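Local coordinates for particle-associated lyase (Acinetobacter bacteriophage AP22, PDB 4Y9V), which probably recognises and cleaves the capsular polysaccharide of Acinetobacter baumannii as a trimeric phage tailspike with lyase activity, at residues 472-477 / 482-487; 437-442 / 451-456. One frame throughout, in Å; residues are numbered along the deposited sequence. Where two conformers were deposited one is given.

Interaction 1 of 2, residues 472-477 / 482-487; sequences AWVEDG and YTVPIG
V474 opens the contact and meets two residues of 482-487. Its CG1 sits anti to the backbone N. V474 CG1 lies 3.7 Å from V484 CG1, with the two side chains crossing at about a right angle. I486 comes from the other segment tip to tip, and its CD1 lies 3.7 Å from V474 CB. V453 and V455 of strand 453-458 also touch V474, so this apolar patch is buried.

E475 starts away from 482-487, and its chain then bends at chi2 (51°). The bend brings the carboxylate back to the main chain, where D476 N donates to E475 OE2 over 2.8 Å. The bond meets OE2 on the anti side, 24° out of the carboxylate plane. A water donates to both E475 OE2 and Y482 O and bridges the segments. S511 OG also bonds to OE2, and S509 OG bonds to OE1, so the buried carboxylate has several partners.

The two segments run roughly antiparallel and join through a short loop at a corner of a right-handed parallel beta-helix, the fold of the pectin lyase-like family. Strand 470-476 belongs to one face of the helix. Strand 486-496 belongs to another.

D476 closes the loop. D476 OD2 accepts the N-H of Y482 N at 2.8 Å, again on the anti side and in a fairly straight bond. D476 OD2 also lies 3.5 Å from Y482 CD2, and the carboxylate and ring planes are 38° apart. CG2 of V484 packs 3.5 Å from the backbone N of D476. D476 OD1 forms a salt bridge with R481 inside the loop, and Y482 OH reaches N446 OD1.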
loop_
_atom_site.group_PDB
_atom_site.type_symbol
_atom_site.label_atom_id
_atom_site.label_comp_id
_atom_site.label_asym_id
_atom_site.label_seq_id
_atom_site.Cartn_x
_atom_site.Cartn_y
_atom_site.Cartn_z
ATOM N N ALA A 472 -24.182 -6.687 -6.904
ATOM C CA ALA A 472 -24.544 -6.523 -5.503
ATOM C C ALA A 472 -25.968 -7.006 -5.236
ATOM O O ALA A 472 -26.883 -6.691 -5.996
ATOM C CB ALA A 472 -24.450 -5.051 -5.087
ATOM N N TRP A 473 -26.135 -7.698 -4.102
ATOM C CA TRP A 473 -27.469 -8.091 -3.633
ATOM C C TRP A 473 -27.429 -8.191 -2.113
ATOM O O TRP A 473 -26.459 -8.708 -1.557
ATOM C CB TRP A 473 -27.892 -9.420 -4.227
ATOM C CG TRP A 473 -29.316 -9.793 -3.945
ATOM C CD1 TRP A 473 -30.422 -8.988 -3.957
ATOM C CD2 TRP A 473 -29.797 -11.116 -3.649
ATOM N NE1 TRP A 473 -31.551 -9.713 -3.683
ATOM C CE2 TRP A 473 -31.208 -11.021 -3.489
ATOM C CE3 TRP A 473 -29.185 -12.368 -3.492
ATOM C CZ2 TRP A 473 -31.992 -12.143 -3.200
ATOM C CZ3 TRP A 473 -29.955 -13.469 -3.205
ATOM C CH2 TRP A 473 -31.353 -13.345 -3.042
ATOM N N VAL A 474 -28.479 -7.697 -1.457
ATOM C CA VAL A 474 -28.669 -7.771 -0.005
ATOM C C VAL A 474 -30.123 -8.170 0.214
ATOM O O VAL A 474 -31.007 -7.501 -0.307
ATOM C CB VAL A 474 -28.369 -6.419 0.663
ATOM C CG1 VAL A 474 -28.634 -6.506 2.163
ATOM C CG2 VAL A 474 -26.954 -5.950 0.379
ATOM N N GLU A 475 -30.389 -9.233 1.002
ATOM C CA GLU A 475 -31.764 -9.662 1.174
ATOM C C GLU A 475 -31.891 -10.589 2.396
ATOM O O GLU A 475 -30.944 -11.290 2.778
ATOM C CB GLU A 475 -32.265 -10.355 -0.103
ATOM C CG GLU A 475 -33.795 -10.623 -0.140
ATOM C CD GLU A 475 -34.584 -9.395 0.181
ATOM O OE1 GLU A 475 -34.847 -8.591 -0.745
ATOM O OE2 GLU A 475 -34.912 -9.184 1.375
ATOM N N ASP A 476 -33.103 -10.623 2.936
ATOM C CA ASP A 476 -33.426 -11.569 4.003
ATOM C C ASP A 476 -33.326 -13.009 3.474
ATOM O O ASP A 476 -33.383 -13.255 2.273
ATOM C CB ASP A 476 -34.818 -11.271 4.560
ATOM C CG ASP A 476 -35.104 -11.910 5.915
ATOM O OD1 ASP A 476 -34.146 -12.400 6.587
ATOM O OD2 ASP A 476 -36.307 -11.937 6.304
ATOM N N GLY A 477 -33.234 -13.947 4.403
ATOM C CA GLY A 477 -33.136 -15.338 4.069
ATOM C C GLY A 477 -34.456 -15.949 3.567
ATOM O O GLY A 477 -34.422 -17.007 2.914
ATOM N N TYR A 482 -38.568 -10.212 6.402
ATOM C CA TYR A 482 -38.173 -8.906 6.859
ATOM C C TYR A 482 -37.499 -8.185 5.707
ATOM O O TYR A 482 -36.889 -8.777 4.822
ATOM C CB TYR A 482 -37.153 -8.987 8.043
ATOM C CG TYR A 482 -37.679 -9.791 9.191
ATOM C CD1 TYR A 482 -38.788 -9.377 9.916
ATOM C CD2 TYR A 482 -37.115 -11.014 9.568
ATOM C CE1 TYR A 482 -39.310 -10.109 10.971
ATOM C CE2 TYR A 482 -37.613 -11.781 10.593
ATOM C CZ TYR A 482 -38.716 -11.325 11.287
ATOM O OH TYR A 482 -39.298 -12.024 12.328
ATOM N N THR A 483 -37.534 -6.843 5.787
ATOM C CA THR A 483 -36.616 -6.018 4.998
ATOM C C THR A 483 -35.298 -5.946 5.748
ATOM O O THR A 483 -35.271 -5.634 6.949
ATOM C CB THR A 483 -37.217 -4.619 4.806
ATOM O OG1 THR A 483 -38.356 -4.786 3.946
ATOM C CG2 THR A 483 -36.244 -3.686 4.167
ATOM N N VAL A 484 -34.196 -6.220 5.048
ATOM C CA VAL A 484 -32.864 -5.922 5.590
ATOM C C VAL A 484 -32.633 -4.437 5.345
ATOM O O VAL A 484 -32.631 -4.032 4.182
ATOM C CB VAL A 484 -31.775 -6.765 4.926
ATOM C CG1 VAL A 484 -30.418 -6.323 5.418
ATOM C CG2 VAL A 484 -32.022 -8.255 5.201
ATOM N N PRO A 485 -32.491 -3.596 6.366
ATOM C CA PRO A 485 -32.267 -2.162 6.104
ATOM C C PRO A 485 -30.992 -1.969 5.335
ATOM O O PRO A 485 -29.952 -2.552 5.667
ATOM C CB PRO A 485 -32.166 -1.566 7.514
ATOM C CG PRO A 485 -32.874 -2.551 8.429
ATOM C CD PRO A 485 -32.492 -3.890 7.825
ATOM N N ILE A 486 -31.044 -1.102 4.300
ATOM C CA ILE A 486 -29.918 -0.757 3.461
ATOM C C ILE A 486 -29.817 0.744 3.453
ATOM O O ILE A 486 -30.812 1.431 3.165
ATOM C CB ILE A 486 -30.082 -1.323 2.028
ATOM C CG1 ILE A 486 -30.091 -2.860 2.049
ATOM C CG2 ILE A 486 -29.056 -0.750 1.082
ATOM C CD1 ILE A 486 -30.626 -3.461 0.785
ATOM N N GLY A 487 -28.624 1.284 3.703
ATOM C CA GLY A 487 -28.409 2.709 3.582
ATOM C C GLY A 487 -28.224 3.098 2.129
ATOM O O GLY A 487 -29.031 3.767 1.501
HETATM O O HOH W 1 -37.566 -9.534 2.188
#

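Interaction 2 of 2, residues 437-442 / 451-456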
loop_
_atom_site.group_PDB
_atom_site.type_symbol
_atom_site.label_atom_id
_atom_site.label_comp_id
_atom_site.label_asym_id
_atom_site.label_seq_id
_atom_site.Cartn_x
_atom_site.Cartn_y
_atom_site.Cartn_z
ATOM N N VAL A 437 -20.984 -9.586 -4.784
ATOM C CA VAL A 437 -21.227 -9.349 -3.357
ATOM C C VAL A 437 -22.660 -9.721 -3.045
ATOM O O VAL A 437 -23.592 -9.186 -3.638
ATOM C CB VAL A 437 -20.985 -7.874 -2.951
ATOM C CG1 VAL A 437 -21.298 -7.667 -1.476
ATOM C CG2 VAL A 437 -19.559 -7.437 -3.253
ATOM N N THR A 438 -22.817 -10.644 -2.088
ATOM C CA THR A 438 -24.132 -10.997 -1.556
ATOM C C THR A 438 -24.071 -10.958 -0.021
ATOM O O THR A 438 -23.184 -11.570 0.566
ATOM C CB THR A 438 -24.577 -12.389 -2.005
ATOM O OG1 THR A 438 -24.663 -12.387 -3.429
ATOM C CG2 THR A 438 -25.914 -12.790 -1.395
ATOM N N ILE A 439 -25.017 -10.260 0.587
ATOM C CA ILE A 439 -25.228 -10.285 2.037
ATOM C C ILE A 439 -26.657 -10.834 2.246
ATOM O O ILE A 439 -27.602 -10.281 1.675
ATOM C CB ILE A 439 -25.094 -8.906 2.669
ATOM C CG1 ILE A 439 -23.736 -8.226 2.346
ATOM C CG2 ILE A 439 -25.393 -8.994 4.179
ATOM C CD1 ILE A 439 -22.544 -8.926 2.997
ATOM N N ARG A 440 -26.791 -11.872 3.077
ATOM C CA ARG A 440 -28.079 -12.391 3.461
ATOM C C ARG A 440 -28.243 -12.353 4.972
ATOM O O ARG A 440 -27.296 -12.612 5.708
ATOM C CB ARG A 440 -28.302 -13.834 3.014
ATOM C CG ARG A 440 -28.162 -14.084 1.509
ATOM C CD ARG A 440 -29.194 -13.407 0.660
ATOM N NE ARG A 440 -30.583 -13.855 0.857
ATOM C CZ ARG A 440 -31.122 -14.874 0.203
ATOM N NH1 ARG A 440 -30.426 -15.663 -0.577
ATOM N NH2 ARG A 440 -32.447 -15.095 0.350
ATOM N N GLN A 441 -29.452 -12.067 5.421
ATOM C CA GLN A 441 -29.849 -12.336 6.805
ATOM C C GLN A 441 -30.190 -13.801 6.936
ATOM O O GLN A 441 -30.938 -14.354 6.125
ATOM C CB GLN A 441 -30.999 -11.424 7.221
ATOM C CG GLN A 441 -31.485 -11.683 8.635
ATOM C CD GLN A 441 -32.509 -10.651 9.092
ATOM O OE1 GLN A 441 -32.542 -9.530 8.574
ATOM N NE2 GLN A 441 -33.307 -11.028 10.074
ATOM N N SER A 442 -29.674 -14.463 7.965
ATOM C CA SER A 442 -30.013 -15.852 8.217
ATOM C C SER A 442 -31.492 -15.993 8.593
ATOM O O SER A 442 -32.028 -15.204 9.344
ATOM C CB SER A 442 -29.187 -16.339 9.411
ATOM O OG SER A 442 -29.515 -17.675 9.688
ATOM N N LYS A 451 -29.638 -2.376 12.580
ATOM C CA LYS A 451 -28.670 -1.612 11.831
ATOM C C LYS A 451 -28.816 -1.928 10.321
ATOM O O LYS A 451 -29.621 -2.766 9.926
ATOM C CB LYS A 451 -27.251 -1.919 12.334
ATOM C CG LYS A 451 -27.017 -1.511 13.793
ATOM C CD LYS A 451 -27.141 -0.032 14.035
ATOM C CE LYS A 451 -26.845 0.281 15.524
ATOM N NZ LYS A 451 -27.139 1.689 15.827
ATOM N N LYS A 452 -28.041 -1.211 9.531
ATOM C CA LYS A 452 -28.082 -1.182 8.074
ATOM C C LYS A 452 -26.875 -1.857 7.429
ATOM O O LYS A 452 -25.815 -1.981 8.019
ATOM C CB LYS A 452 -28.081 0.249 7.504
ATOM C CG LYS A 452 -29.259 1.100 8.023
ATOM C CD LYS A 452 -29.334 2.464 7.397
ATOM C CE LYS A 452 -28.140 3.395 7.415
ATOM N NZ LYS A 452 -27.851 3.983 8.769
ATOM N N VAL A 453 -27.120 -2.251 6.169
ATOM C CA VAL A 453 -26.092 -2.753 5.305
ATOM C C VAL A 453 -25.903 -1.781 4.132
ATOM O O VAL A 453 -26.875 -1.304 3.545
ATOM C CB VAL A 453 -26.481 -4.155 4.777
ATOM C CG1 VAL A 453 -25.478 -4.662 3.744
ATOM C CG2 VAL A 453 -26.643 -5.121 5.933
ATOM N N ASN A 454 -24.636 -1.540 3.780
ATOM C CA ASN A 454 -24.283 -0.764 2.617
ATOM C C ASN A 454 -23.288 -1.577 1.772
ATOM O O ASN A 454 -22.496 -2.341 2.313
ATOM C CB ASN A 454 -23.614 0.560 2.979
ATOM C CG ASN A 454 -24.383 1.313 4.033
ATOM O OD1 ASN A 454 -25.543 1.703 3.827
ATOM N ND2 ASN A 454 -23.749 1.529 5.156
ATOM N N VAL A 455 -23.311 -1.357 0.444
ATOM C CA VAL A 455 -22.347 -1.997 -0.445
ATOM C C VAL A 455 -21.861 -0.955 -1.426
ATOM O O VAL A 455 -22.658 -0.184 -1.965
ATOM C CB VAL A 455 -22.980 -3.209 -1.204
ATOM C CG1 VAL A 455 -21.995 -3.793 -2.201
ATOM C CG2 VAL A 455 -23.462 -4.269 -0.221
ATOM N N HIS A 456 -20.541 -0.905 -1.641
ATOM C CA HIS A 456 -19.903 0.112 -2.489
ATOM C C HIS A 456 -18.903 -0.605 -3.355
ATOM O O HIS A 456 -17.877 -1.085 -2.845
ATOM C CB HIS A 456 -19.279 1.174 -1.575
ATOM C CG HIS A 456 -18.770 2.410 -2.261
ATOM N ND1 HIS A 456 -18.414 3.493 -1.500
ATOM C CD2 HIS A 456 -18.647 2.744 -3.555
ATOM C CE1 HIS A 456 -18.044 4.443 -2.342
ATOM N NE2 HIS A 456 -18.158 4.036 -3.607
#
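The backbones of 437-442 and 451-456 face each other across the interior, with CA atoms of V437 and V455 8.0 Å apart and those of I439 and V453 8.3 Å apart. No hydrogen bond joins them. The spacing is that of two layers meeting through side chains, as across the core of a parallel beta-helix.

V437 and V455 make the closer pair. CG1 of V437 lies 4.0 Å from CG1 of V455. Both CB atoms are directed at the other segment. In each valine CG1 is anti to its own backbone N (chi1 178° and 176°) and is the branch that meets the other. The two side chains slide past each other in opposite directions. I439 and V453 form the second pair, two residues further along 437-442. I439 has two conformers; in one of them its CG1 approaches CG1 of V453 at 4.2 Å, so this touch is less certain. All four residues are buried, and the contact is purely apolar.

Residues between the pairs face outward and bond to other parts of the chain. T438 OG1 bonds to S403 OG and H470 NE2, while N454 OD1 accepts from the backbone N of Y488.

Strand 435-441 lies between strands 405-409 and 470-476 in one parallel sheet. Strand 453-458 lies between 417-422 and 486-496 on another face. I409 touches both I439 and V453, V419 touches I439, and V474 touches V453.

Interaction 2 closes before interaction 1 opens, and their centres are about 6 Å apart. They belong to successive turns of the pectin lyase-like beta-helix. Strands 435-441 and 470-476 are neighbours in one parallel sheet, and strands 453-458 and 486-496 are neighbours on another face. Each contact thus links the same two faces, one turn apart. The turns also bond directly: R440 NH2 probably donates to D476 O at 2.8 Å, and V453 N to P485 O at 2.9 Å. V474 of 472-477 touches V453 and V455 of 451-456, which joins the two hydrophobic patches. Neither contact includes a residue of the glycan pocket, which is consistent with packing inside the beta-helix.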